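Local coordinates for metallopeptidase containing co-catalytic metalloactive site (Shewanella denitrificans OS217, PDB 3B2Y), which is probably a zinc-dependent metallocarboxypeptidase of the M14 family, crystallised here with nickel in its metal site, at residues A[69-74]-A[167-172]; A[125-130]-A[143-148]; A[194-199]-A[264-269]; A[202-207]-A[257-262]. One frame throughout, in Å; residues are numbered along the deposited sequence.

Interaction 1: residues A[69-74]-A[167-172]. With NI (nickel (II) ion), chain C.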
loop_
_atom_site.group_PDB
_atom_site.type_symbol
_atom_site.label_atom_id
_atom_site.label_comp_id
_atom_site.label_asym_id
_atom_site.label_seq_id
_atom_site.Cartn_x
_atom_site.Cartn_y
_atom_site.Cartn_z
ATOM N N LEU A 69 -4.263 8.088 -9.764
ATOM C CA LEU A 69 -4.067 7.657 -8.396
ATOM C C LEU A 69 -3.352 6.311 -8.468
ATOM O O LEU A 69 -3.582 5.519 -9.413
ATOM C CB LEU A 69 -5.365 7.456 -7.639
ATOM C CG LEU A 69 -6.370 8.584 -7.559
ATOM C CD1 LEU A 69 -7.596 8.064 -6.776
ATOM C CD2 LEU A 69 -5.793 9.836 -6.938
ATOM N N LEU A 70 -2.481 6.116 -7.514
ATOM C CA LEU A 70 -1.728 4.911 -7.303
ATOM C C LEU A 70 -2.037 4.355 -5.924
ATOM O O LEU A 70 -1.973 5.063 -4.941
ATOM C CB LEU A 70 -0.240 5.209 -7.465
ATOM C CG LEU A 70 0.733 4.041 -7.212
ATOM C CD1 LEU A 70 0.477 2.915 -8.231
ATOM C CD2 LEU A 70 2.197 4.563 -7.280
ATOM N N ILE A 71 -2.260 3.046 -5.821
ATOM C CA ILE A 71 -2.312 2.350 -4.539
ATOM C C ILE A 71 -1.268 1.221 -4.610
ATOM O O ILE A 71 -1.162 0.514 -5.629
ATOM C CB ILE A 71 -3.708 1.692 -4.254
ATOM C CG1 ILE A 71 -4.819 2.732 -4.298
ATOM C CG2 ILE A 71 -3.756 1.013 -2.878
ATOM C CD1 ILE A 71 -6.222 2.078 -4.371
ATOM N N SER A 72 -0.427 1.183 -3.583
ATOM C CA SER A 72 0.617 0.209 -3.479
ATOM C C SER A 72 0.568 -0.507 -2.137
ATOM O O SER A 72 0.054 -0.012 -1.137
ATOM C CB SER A 72 1.982 0.875 -3.660
ATOM O OG SER A 72 2.198 1.849 -2.631
ATOM N N SER A 73 1.158 -1.688 -2.109
ATOM C CA SER A 73 1.283 -2.411 -0.855
ATOM C C SER A 73 2.361 -3.447 -1.007
ATOM O O SER A 73 3.043 -3.510 -2.060
ATOM C CB SER A 73 -0.043 -3.071 -0.497
ATOM O OG SER A 73 -0.061 -3.565 0.832
ATOM N N GLY A 74 2.460 -4.288 0.015
ATOM C CA GLY A 74 3.391 -5.432 0.028
ATOM C C GLY A 74 4.855 -5.054 -0.090
ATOM O O GLY A 74 5.618 -5.793 -0.641
ATOM N N LEU A 167 -1.605 6.150 -2.152
ATOM C CA LEU A 167 -1.850 5.487 -0.879
ATOM C C LEU A 167 -1.039 4.203 -0.879
ATOM O O LEU A 167 -1.059 3.450 -1.818
ATOM C CB LEU A 167 -3.313 5.131 -0.721
ATOM C CG LEU A 167 -3.781 4.280 0.465
ATOM C CD1 LEU A 167 -3.577 4.992 1.791
ATOM C CD2 LEU A 167 -5.257 3.847 0.318
ATOM N N THR A 168 -0.250 4.051 0.171
ATOM C CA THR A 168 0.421 2.811 0.506
ATOM C C THR A 168 -0.256 2.201 1.731
ATOM O O THR A 168 -0.642 2.910 2.748
ATOM C CB THR A 168 1.935 3.009 0.811
ATOM O OG1 THR A 168 2.090 3.910 1.902
ATOM C CG2 THR A 168 2.657 3.605 -0.337
ATOM N N CYS A 169 -0.415 0.888 1.650
ATOM C CA CYS A 169 -1.107 0.153 2.688
ATOM C C CYS A 169 -0.120 -0.718 3.406
ATOM O O CYS A 169 0.265 -1.789 2.899
ATOM C CB CYS A 169 -2.193 -0.701 2.048
ATOM S SG CYS A 169 -3.534 0.453 1.498
ATOM N N HIS A 170 0.285 -0.232 4.560
ATOM C CA HIS A 170 1.131 -0.928 5.494
ATOM C C HIS A 170 0.447 -1.472 6.765
ATOM O O HIS A 170 -0.740 -1.251 7.064
ATOM C CB HIS A 170 2.277 0.017 5.923
ATOM C CG HIS A 170 3.288 0.285 4.831
ATOM N ND1 HIS A 170 4.617 -0.100 4.913
ATOM C CD2 HIS A 170 3.162 0.947 3.660
ATOM C CE1 HIS A 170 5.243 0.268 3.805
ATOM N NE2 HIS A 170 4.389 0.921 3.038
ATOM N N GLU A 171 1.238 -2.170 7.553
ATOM C CA GLU A 171 0.786 -2.582 8.853
ATOM C C GLU A 171 1.893 -2.371 9.854
ATOM O O GLU A 171 3.077 -2.426 9.528
ATOM C CB GLU A 171 0.390 -4.053 8.886
ATOM C CG GLU A 171 -0.574 -4.581 7.804
ATOM C CD GLU A 171 -1.327 -5.827 8.306
ATOM O OE1 GLU A 171 -2.313 -5.632 9.066
ATOM O OE2 GLU A 171 -0.956 -6.989 7.915
ATOM N N ASP A 172 1.501 -2.202 11.081
ATOM C CA ASP A 172 2.452 -2.138 12.173
ATOM C C ASP A 172 2.230 -3.408 12.999
ATOM O O ASP A 172 1.279 -3.512 13.809
ATOM C CB ASP A 172 2.261 -0.861 12.954
ATOM C CG ASP A 172 3.388 -0.617 13.969
ATOM O OD1 ASP A 172 3.913 -1.618 14.500
ATOM O OD2 ASP A 172 3.717 0.570 14.225
HETATM NI NI NI C . 5.516 -1.348 6.536
HETATM O O HOH W 1 1.453 -4.365 3.014
HETATM O O HOH W 2 4.698 -0.506 8.515
HETATM O O HOH W 3 6.527 -0.121 7.408
#
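Ile71 lies beside Leu167 and Ser72 beside Thr168, where strands 69-73 and 167-172 run parallel in the central mixed sheet of this M14 peptidase. Leu167 N donates to Leu70 O at 3.0 Å. Ser72 N donates to Leu167 O at 2.9 Å. The third rung is Cys169 N to Ser72 O, 3.0 Å. Leu167 O also takes a CA-H...O contact from Ile71 CA at 3.2 Å. On the face that carries Ile71 and Cys169, the methyl Ile71 CG2, anti to the backbone N, lies 4.4 Å from Cys169 SG, a loose apolar contact. On the opposite face Ser72 OG is buried beside Thr168 with no polar partner in the model.

Beyond Ser73 the regular pairing gives way to water. Water 1 accepts from Gly74 N and donates to Cys169 O, the latter at 2.8 Å. Ser73 OG also donates to Cys169 O, but a second conformer makes that bond doubtful.

Further out, helix 253-271 lays Phe267 on Leu167 and Met264, a selenomethionine, on Cys169. Helix 81-92 places Met86 and Phe89 against Ile71. His170 points to the other face and binds nickel through ND1 at 2.2 Å, with His76 and Glu79 as the other protein ligands. The backbone bonds would help to hold the chain just before His170, which presents its ring nitrogen to a site that probably holds zinc in the active enzyme.

Interaction 2: residues A[125-130]-A[143-148]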
loop_
_atom_site.group_PDB
_atom_site.type_symbol
_atom_site.label_atom_id
_atom_site.label_comp_id
_atom_site.label_asym_id
_atom_site.label_seq_id
_atom_site.Cartn_x
_atom_site.Cartn_y
_atom_site.Cartn_z
ATOM N N GLU A 125 17.168 -6.920 2.781
ATOM C CA GLU A 125 17.025 -5.475 2.521
ATOM C C GLU A 125 15.573 -5.051 2.783
ATOM O O GLU A 125 14.650 -5.791 2.452
ATOM C CB GLU A 125 17.336 -5.164 1.020
ATOM C CG GLU A 125 18.711 -5.684 0.452
ATOM C CD GLU A 125 18.821 -5.529 -1.109
ATOM O OE1 GLU A 125 17.867 -5.928 -1.844
ATOM O OE2 GLU A 125 19.847 -4.952 -1.570
ATOM N N ASN A 126 15.407 -3.826 3.273
ATOM C CA ASN A 126 14.101 -3.163 3.422
ATOM C C ASN A 126 13.694 -2.460 2.080
ATOM O O ASN A 126 14.286 -1.411 1.721
ATOM C CB ASN A 126 14.194 -2.124 4.508
ATOM C CG ASN A 126 12.850 -1.484 4.851
ATOM O OD1 ASN A 126 11.885 -1.525 4.091
ATOM N ND2 ASN A 126 12.789 -0.905 6.056
ATOM N N PRO A 127 12.708 -3.008 1.342
ATOM C CA PRO A 127 12.283 -2.409 0.082
ATOM C C PRO A 127 11.662 -0.979 0.177
ATOM O O PRO A 127 11.505 -0.326 -0.842
ATOM C CB PRO A 127 11.236 -3.405 -0.434
ATOM C CG PRO A 127 11.617 -4.700 0.211
ATOM C CD PRO A 127 11.921 -4.223 1.599
ATOM N N ASN A 128 11.286 -0.517 1.364
ATOM C CA ASN A 128 10.710 0.809 1.480
ATOM C C ASN A 128 11.701 1.846 1.964
ATOM O O ASN A 128 11.353 2.804 2.650
ATOM C CB ASN A 128 9.487 0.758 2.383
ATOM C CG ASN A 128 8.554 1.929 2.156
ATOM O OD1 ASN A 128 8.486 2.480 1.046
ATOM N ND2 ASN A 128 7.972 2.421 3.249
ATOM N N ARG A 129 12.959 1.623 1.674
ATOM C CA ARG A 129 13.948 2.619 2.060
ATOM C C ARG A 129 14.818 3.039 0.906
ATOM O O ARG A 129 14.939 2.352 -0.047
ATOM C CB ARG A 129 14.846 2.109 3.194
ATOM C CG ARG A 129 14.104 1.741 4.440
ATOM C CD ARG A 129 14.856 2.121 5.697
ATOM N NE ARG A 129 13.952 2.224 6.844
ATOM C CZ ARG A 129 14.325 2.095 8.117
ATOM N NH1 ARG A 129 15.604 1.850 8.418
ATOM N NH2 ARG A 129 13.417 2.213 9.096
ATOM N N GLY A 130 15.456 4.185 1.031
ATOM C CA GLY A 130 16.448 4.587 0.056
ATOM C C GLY A 130 15.984 5.374 -1.143
ATOM O O GLY A 130 16.800 5.576 -2.083
ATOM N N HIS A 143 20.389 2.992 1.357
ATOM C CA HIS A 143 20.460 2.298 0.069
ATOM C C HIS A 143 19.148 1.562 -0.269
ATOM O O HIS A 143 18.486 0.988 0.605
ATOM C CB HIS A 143 21.634 1.307 0.048
ATOM C CG HIS A 143 22.942 1.907 0.455
ATOM N ND1 HIS A 143 23.412 1.858 1.753
ATOM C CD2 HIS A 143 23.893 2.547 -0.263
ATOM C CE1 HIS A 143 24.592 2.452 1.818
ATOM N NE2 HIS A 143 24.906 2.880 0.608
ATOM N N THR A 144 18.777 1.570 -1.545
ATOM C CA THR A 144 17.596 0.886 -1.987
ATOM C C THR A 144 17.845 -0.617 -2.023
ATOM O O THR A 144 18.980 -1.068 -2.080
ATOM C CB THR A 144 17.214 1.316 -3.410
ATOM O OG1 THR A 144 18.357 1.172 -4.261
ATOM C CG2 THR A 144 16.703 2.765 -3.454
ATOM N N SER A 145 16.757 -1.363 -1.925
ATOM C CA SER A 145 16.732 -2.780 -2.164
ATOM C C SER A 145 16.750 -3.067 -3.661
ATOM O O SER A 145 16.525 -2.183 -4.466
ATOM C CB SER A 145 15.469 -3.403 -1.572
ATOM O OG SER A 145 14.272 -3.111 -2.339
ATOM N N LEU A 146 16.912 -4.326 -4.007
ATOM C CA LEU A 146 16.768 -4.742 -5.371
ATOM C C LEU A 146 15.402 -4.285 -5.964
ATOM O O LEU A 146 15.341 -3.692 -7.068
ATOM C CB LEU A 146 16.903 -6.283 -5.403
ATOM C CG LEU A 146 16.841 -6.936 -6.737
ATOM C CD1 LEU A 146 17.891 -6.244 -7.601
ATOM C CD2 LEU A 146 17.109 -8.464 -6.492
ATOM N N GLU A 147 14.312 -4.536 -5.229
ATOM C CA GLU A 147 12.961 -4.118 -5.644
ATOM C C GLU A 147 12.865 -2.602 -5.817
ATOM O O GLU A 147 12.306 -2.152 -6.807
ATOM C CB GLU A 147 11.870 -4.611 -4.691
ATOM C CG GLU A 147 11.849 -6.155 -4.461
ATOM C CD GLU A 147 12.937 -6.668 -3.507
ATOM O OE1 GLU A 147 13.607 -5.805 -2.909
ATOM O OE2 GLU A 147 13.149 -7.923 -3.384
ATOM N N GLY A 148 13.410 -1.838 -4.878
ATOM C CA GLY A 148 13.494 -0.389 -5.020
ATOM C C GLY A 148 14.196 0.077 -6.281
ATOM O O GLY A 148 13.792 1.026 -6.934
HETATM O O HOH W 4 20.860 -2.231 -0.269
HETATM O O HOH W 5 16.919 -0.547 1.645
HETATM O O HOH W 6 14.242 0.149 -1.749
#
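Glu125 reaches across to the start of helix 146-152, where Ser145 is the N-cap. Leu146 N donates to Glu125 OE1 at 2.9 Å, on the syn side but 35° out of the carboxylate plane. Glu125 CB packs on Ser145 CB at 3.6 Å. In this tight part Ser145 OG sits 3.2 Å from Pro127 CA, and the Pro127 ring lies alongside the Glu147 side chain. The two carboxylates are 4.4 Å apart, measured from Glu125 OE1 to Glu147 OE1. Asn121 ND2 donates to both oxygens, which would ease the repulsion. An alanine in place of Glu125 would probably leave Leu146 N and Asn121 without this acceptor and open a gap beside Ser145.

The other side is looser and wet. Water 4 bridges Glu125 OE2 and Thr144 O, and water 6 joins Arg129 O to Ser145 N. Gly130 takes a positive phi, with its alpha carbon close to the 143-144 backbone. Asn126 faces away and forms an Asx turn to Asn128 N, while its OD1 also accepts from the metal ligand His76. At the cap, Ser145 OG accepts from Gly148 N at 3.0 Å and donates to Glu147 OE1 at 2.8 Å.

Interaction 3: residues A[194-199]-A[264-269]; sequences LGLRDA and MGQFIA
Gly195 and Gln266 meet where helices 191-201 and 253-271 pack in a roughly antiparallel pair. The two short segments run at 154° to each other, with their axes 9.2 Å apart. Gly195 is the first residue of 194-199 to touch. Its carbonyl O lies 3.4 Å from Gln266 CG, and its alpha carbon faces the end of the glutamine chain. A CB here would collide with Gln266 NE2, and the glycine lets the long side chain lie against the helix backbone.

Leu196 follows. Its CD2 methyl bends toward the partner helix and touches Phe267 CB at 4.2 Å. It also sits near Phe267 N, at the backbone of helix 253-271. The Phe267 ring itself turns away to Leu167, Leu69 and Ile71 of the central sheet.

Arg197 and Asp198 turn off the interface and form a salt bridge with each other.

The walk closes at Ala199, whose methyl points at the partner helix. Gln266 spans from here back to Gly195. Its CG is anti to the backbone N (chi1 178°) and the chain then bends at chi2, which lays the amide end along Gly195. An alanine in place of Gln266 would probably open a gap beside Gly195 and leave its backbone without that cover. The amide is not bonded across the interface; at the Ala199 end the touch is methyl to methylene, Ala199 CB to Gln266 CB at 3.9 Å.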
loop_
_atom_site.group_PDB
_atom_site.type_symbol
_atom_site.label_atom_id
_atom_site.label_comp_id
_atom_site.label_asym_id
_atom_site.label_seq_id
_atom_site.Cartn_x
_atom_site.Cartn_y
_atom_site.Cartn_z
ATOM N N LEU A 194 -7.898 13.254 7.451
ATOM C CA LEU A 194 -8.864 12.975 8.502
ATOM C C LEU A 194 -9.928 11.959 8.066
ATOM O O LEU A 194 -10.350 11.133 8.871
ATOM C CB LEU A 194 -9.462 14.282 9.019
ATOM C CG LEU A 194 -8.467 15.301 9.608
ATOM C CD1 LEU A 194 -9.160 16.539 10.108
ATOM C CD2 LEU A 194 -7.610 14.663 10.717
ATOM N N GLY A 195 -10.311 11.995 6.792
ATOM C CA GLY A 195 -11.160 10.973 6.164
ATOM C C GLY A 195 -10.542 9.581 6.208
ATOM O O GLY A 195 -11.210 8.599 6.527
ATOM N N LEU A 196 -9.250 9.494 5.910
ATOM C CA LEU A 196 -8.522 8.224 6.020
ATOM C C LEU A 196 -8.433 7.743 7.451
ATOM O O LEU A 196 -8.665 6.588 7.743
ATOM C CB LEU A 196 -7.120 8.333 5.410
ATOM C CG LEU A 196 -7.135 8.378 3.871
ATOM C CD1 LEU A 196 -5.787 8.832 3.291
ATOM C CD2 LEU A 196 -7.555 7.036 3.272
ATOM N N ARG A 197 -8.080 8.642 8.340
ATOM C CA ARG A 197 -8.053 8.293 9.737
ATOM C C ARG A 197 -9.401 7.761 10.200
ATOM O O ARG A 197 -9.477 6.689 10.809
ATOM C CB ARG A 197 -7.692 9.486 10.561
ATOM C CG ARG A 197 -7.789 9.145 12.020
ATOM C CD ARG A 197 -7.784 10.337 12.815
ATOM N NE ARG A 197 -8.985 11.107 12.641
ATOM C CZ ARG A 197 -9.067 12.377 12.991
ATOM N NH1 ARG A 197 -8.008 12.988 13.502
ATOM N NH2 ARG A 197 -10.194 13.039 12.807
ATOM N N ASP A 198 -10.458 8.526 9.924
ATOM C CA ASP A 198 -11.818 8.097 10.242
ATOM C C ASP A 198 -12.197 6.714 9.659
ATOM O O ASP A 198 -12.802 5.909 10.379
ATOM C CB ASP A 198 -12.798 9.172 9.809
ATOM C CG ASP A 198 -12.654 10.480 10.633
ATOM O OD1 ASP A 198 -11.965 10.471 11.689
ATOM O OD2 ASP A 198 -13.252 11.523 10.232
ATOM N N ALA A 199 -11.820 6.414 8.404
ATOM C CA ALA A 199 -12.060 5.074 7.806
ATOM C C ALA A 199 -11.398 3.920 8.577
ATOM O O ALA A 199 -12.012 2.884 8.807
ATOM C CB ALA A 199 -11.608 5.031 6.368
HETATM N N MSE A 264 -8.715 2.137 1.201
HETATM C CA MSE A 264 -8.602 2.266 -0.231
HETATM C C MSE A 264 -9.873 2.865 -0.837
HETATM O O MSE A 264 -9.812 3.679 -1.749
HETATM C CB MSE A 264 -8.277 0.902 -0.854
HETATM C CG MSE A 264 -6.912 0.436 -0.609
HETATM SE SE MSE A 264 -6.666 -1.398 -1.259
HETATM C CE MSE A 264 -5.127 -1.934 -0.161
ATOM N N GLY A 265 -11.033 2.462 -0.324
ATOM C CA GLY A 265 -12.298 2.973 -0.790
ATOM C C GLY A 265 -12.455 4.433 -0.454
ATOM O O GLY A 265 -12.953 5.201 -1.264
ATOM N N GLN A 266 -12.014 4.813 0.745
ATOM C CA GLN A 266 -12.049 6.239 1.172
ATOM C C GLN A 266 -11.069 7.096 0.360
ATOM O O GLN A 266 -11.341 8.299 0.055
ATOM C CB GLN A 266 -11.751 6.321 2.673
ATOM C CG GLN A 266 -11.707 7.755 3.250
ATOM C CD GLN A 266 -12.910 8.538 2.930
ATOM O OE1 GLN A 266 -14.009 8.008 2.947
ATOM N NE2 GLN A 266 -12.734 9.822 2.625
ATOM N N PHE A 267 -9.920 6.523 0.011
ATOM C CA PHE A 267 -8.889 7.280 -0.749
ATOM C C PHE A 267 -9.494 7.678 -2.111
ATOM O O PHE A 267 -9.429 8.822 -2.553
ATOM C CB PHE A 267 -7.649 6.373 -0.876
ATOM C CG PHE A 267 -6.617 6.831 -1.863
ATOM C CD1 PHE A 267 -5.826 7.949 -1.621
ATOM C CD2 PHE A 267 -6.385 6.130 -3.017
ATOM C CE1 PHE A 267 -4.824 8.338 -2.551
ATOM C CE2 PHE A 267 -5.401 6.528 -3.912
ATOM C CZ PHE A 267 -4.657 7.645 -3.684
ATOM N N ILE A 268 -10.113 6.703 -2.740
ATOM C CA ILE A 268 -10.812 6.867 -4.019
ATOM C C ILE A 268 -12.015 7.791 -3.908
ATOM O O ILE A 268 -12.178 8.651 -4.745
ATOM C CB ILE A 268 -11.249 5.520 -4.609
ATOM C CG1 ILE A 268 -10.043 4.711 -5.122
ATOM C CG2 ILE A 268 -12.250 5.726 -5.796
ATOM C CD1 ILE A 268 -10.470 3.714 -6.186
ATOM N N ALA A 269 -12.818 7.659 -2.847
ATOM C CA ALA A 269 -13.911 8.594 -2.616
ATOM C C ALA A 269 -13.464 10.073 -2.500
ATOM O O ALA A 269 -14.189 10.986 -2.920
ATOM C CB ALA A 269 -14.721 8.209 -1.379
#

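Interaction 4: residues A[202-207]-A[257-262]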
loop_
_atom_site.group_PDB
_atom_site.type_symbol
_atom_site.label_atom_id
_atom_site.label_comp_id
_atom_site.label_asym_id
_atom_site.label_seq_id
_atom_site.Cartn_x
_atom_site.Cartn_y
_atom_site.Cartn_z
ATOM N N GLN A 202 -13.057 3.227 12.073
ATOM C CA GLN A 202 -14.277 2.403 12.104
ATOM C C GLN A 202 -13.948 0.952 12.524
ATOM O O GLN A 202 -14.795 0.242 13.066
ATOM C CB GLN A 202 -14.976 2.352 10.722
ATOM C CG GLN A 202 -15.295 3.677 10.002
ATOM C CD GLN A 202 -15.463 3.515 8.457
ATOM O OE1 GLN A 202 -14.664 2.827 7.751
ATOM N NE2 GLN A 202 -16.492 4.188 7.923
ATOM N N TYR A 203 -12.705 0.526 12.284
ATOM C CA TYR A 203 -12.272 -0.840 12.530
ATOM C C TYR A 203 -11.451 -1.034 13.819
ATOM O O TYR A 203 -11.584 -2.055 14.489
ATOM C CB TYR A 203 -11.488 -1.361 11.318
ATOM C CG TYR A 203 -12.381 -1.610 10.139
ATOM C CD1 TYR A 203 -13.053 -2.825 9.981
ATOM C CD2 TYR A 203 -12.601 -0.609 9.199
ATOM C CE1 TYR A 203 -13.915 -3.026 8.873
ATOM C CE2 TYR A 203 -13.439 -0.805 8.107
ATOM C CZ TYR A 203 -14.092 -2.005 7.946
ATOM O OH TYR A 203 -14.930 -2.175 6.854
ATOM N N PHE A 204 -10.579 -0.074 14.132
ATOM C CA PHE A 204 -9.653 -0.180 15.271
ATOM C C PHE A 204 -9.596 1.124 16.033
ATOM O O PHE A 204 -9.971 2.166 15.510
ATOM C CB PHE A 204 -8.228 -0.555 14.814
ATOM C CG PHE A 204 -8.180 -1.743 13.904
ATOM C CD1 PHE A 204 -8.423 -3.021 14.407
ATOM C CD2 PHE A 204 -7.928 -1.582 12.559
ATOM C CE1 PHE A 204 -8.389 -4.136 13.560
ATOM C CE2 PHE A 204 -7.882 -2.693 11.698
ATOM C CZ PHE A 204 -8.152 -3.970 12.221
ATOM N N LYS A 205 -9.141 1.053 17.278
ATOM C CA LYS A 205 -8.867 2.244 18.077
ATOM C C LYS A 205 -7.656 2.930 17.476
ATOM O O LYS A 205 -6.707 2.250 17.013
ATOM C CB LYS A 205 -8.634 1.888 19.556
ATOM C CG LYS A 205 -9.939 1.766 20.345
ATOM N N LEU A 206 -7.746 4.255 17.425
ATOM C CA LEU A 206 -6.667 5.138 16.971
ATOM C C LEU A 206 -5.545 5.160 17.981
ATOM O O LEU A 206 -5.795 5.232 19.225
ATOM C CB LEU A 206 -7.167 6.597 16.828
ATOM C CG LEU A 206 -8.249 6.817 15.788
ATOM C CD1 LEU A 206 -8.537 8.299 15.687
ATOM C CD2 LEU A 206 -7.862 6.184 14.424
ATOM N N ALA A 207 -4.323 5.198 17.470
ATOM C CA ALA A 207 -3.170 5.414 18.321
ATOM C C ALA A 207 -3.135 6.843 18.819
ATOM O O ALA A 207 -3.187 7.772 18.020
ATOM C CB ALA A 207 -1.917 5.103 17.608
ATOM N N VAL A 257 -7.829 -6.950 6.687
ATOM C CA VAL A 257 -8.091 -7.010 5.250
ATOM C C VAL A 257 -9.220 -6.072 4.932
ATOM O O VAL A 257 -9.089 -5.239 4.026
ATOM C CB VAL A 257 -8.410 -8.457 4.807
ATOM C CG1 VAL A 257 -8.923 -8.475 3.378
ATOM C CG2 VAL A 257 -7.133 -9.357 4.958
ATOM N N GLN A 258 -10.274 -6.134 5.748
ATOM C CA GLN A 258 -11.424 -5.253 5.602
ATOM C C GLN A 258 -11.083 -3.779 5.777
ATOM O O GLN A 258 -11.541 -2.954 4.994
ATOM C CB GLN A 258 -12.565 -5.677 6.548
ATOM C CG GLN A 258 -13.205 -6.980 6.095
ATOM C CD GLN A 258 -14.068 -7.627 7.189
ATOM O OE1 GLN A 258 -13.842 -7.437 8.394
ATOM N NE2 GLN A 258 -15.071 -8.376 6.763
ATOM N N ALA A 259 -10.295 -3.450 6.794
ATOM C CA ALA A 259 -9.884 -2.098 7.073
ATOM C C ALA A 259 -9.028 -1.495 5.936
ATOM O O ALA A 259 -9.241 -0.337 5.556
ATOM C CB ALA A 259 -9.143 -2.009 8.421
ATOM N N ASN A 260 -8.058 -2.254 5.455
ATOM C CA ASN A 260 -7.241 -1.878 4.263
ATOM C C ASN A 260 -8.102 -1.576 3.031
ATOM O O ASN A 260 -7.954 -0.517 2.397
ATOM C CB ASN A 260 -6.240 -2.975 3.950
ATOM C CG ASN A 260 -4.957 -2.834 4.773
ATOM O OD1 ASN A 260 -4.067 -2.064 4.417
ATOM N ND2 ASN A 260 -4.862 -3.563 5.862
ATOM N N SER A 261 -9.037 -2.459 2.759
ATOM C CA SER A 261 -9.975 -2.284 1.654
ATOM C C SER A 261 -10.810 -1.006 1.834
ATOM O O SER A 261 -11.057 -0.295 0.871
ATOM C CB SER A 261 -10.860 -3.547 1.530
ATOM O OG SER A 261 -11.708 -3.466 0.390
ATOM N N ALA A 262 -11.212 -0.725 3.091
ATOM C CA ALA A 262 -11.977 0.484 3.462
ATOM C C ALA A 262 -11.172 1.763 3.305
ATOM O O ALA A 262 -11.760 2.733 2.808
ATOM C CB ALA A 262 -12.506 0.377 4.903
#
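The Tyr203 ring lies with one face against helix 253-271, over the backbone of Gln258 and Ala259. Ala259 CA makes a CH-pi contact, 3.9 Å from the ring centroid and 17° off the ring normal. Gln258 C lies over the same face, nearer the rim. Round the ring, Tyr203 CE1 meets Gln258 CB at 3.8 Å, and Tyr203 CE2 meets Ala262 CB at 3.5 Å. The Phe204 ring has Tyr203 CB over one face, near the rim. Its CE2 touches Ala259 CB at 3.6 Å.

Ala259 CB is shared by two aromatic residues. It also packs on Tyr203 CG at 3.7 Å. Tyr203 CG stands anti to its own carbonyl carbon (chi1 -71°), and this swings the ring onto the helix. The Gln258 side chain crosses Tyr203 at about a right angle, with its amide plane 43° from the ring. Tyr203 OH is 3.9 Å from Gln258 O, too far for a hydrogen bond, and that oxygen already accepts from Ala262 N.

Tyr203 O accepts from Arg255 NE, which ties the loop backbone to the same helix. Phe204 also rests on Pro248 at the end of strand 242-248, and on Arg255 and Arg256.

The contact thus joins the loop after helix 191-201 to helix 253-271 by apolar packing of two rings on the alanine methyls and the helix backbone. The small alanine side chains let the tyrosine come down close to the helix. Between 202-207 and 257-262 the fit is one of shape, while the polar tie comes from Arg255 next door.

In the fold
From the N terminus, interaction 1 opens on strand 68-73 and closes at strand 165-172, joining two inner parallel strands of the sheet. Interaction 2 nests inside that loop. It ties the loop after helix 111-115 to the start of helix 146-152, and Asn128 packs against His170 of interaction 1. Interaction 3 opens later, on helix 191-201, and closes on helix 253-271. Interaction 4 nests within it and uses the same long helix. Both lie on the opposite side of the chain's centre from interaction 2. Helix 253-271 links them to interaction 1, since Met264, Phe267 and Asn260 pack on its strands.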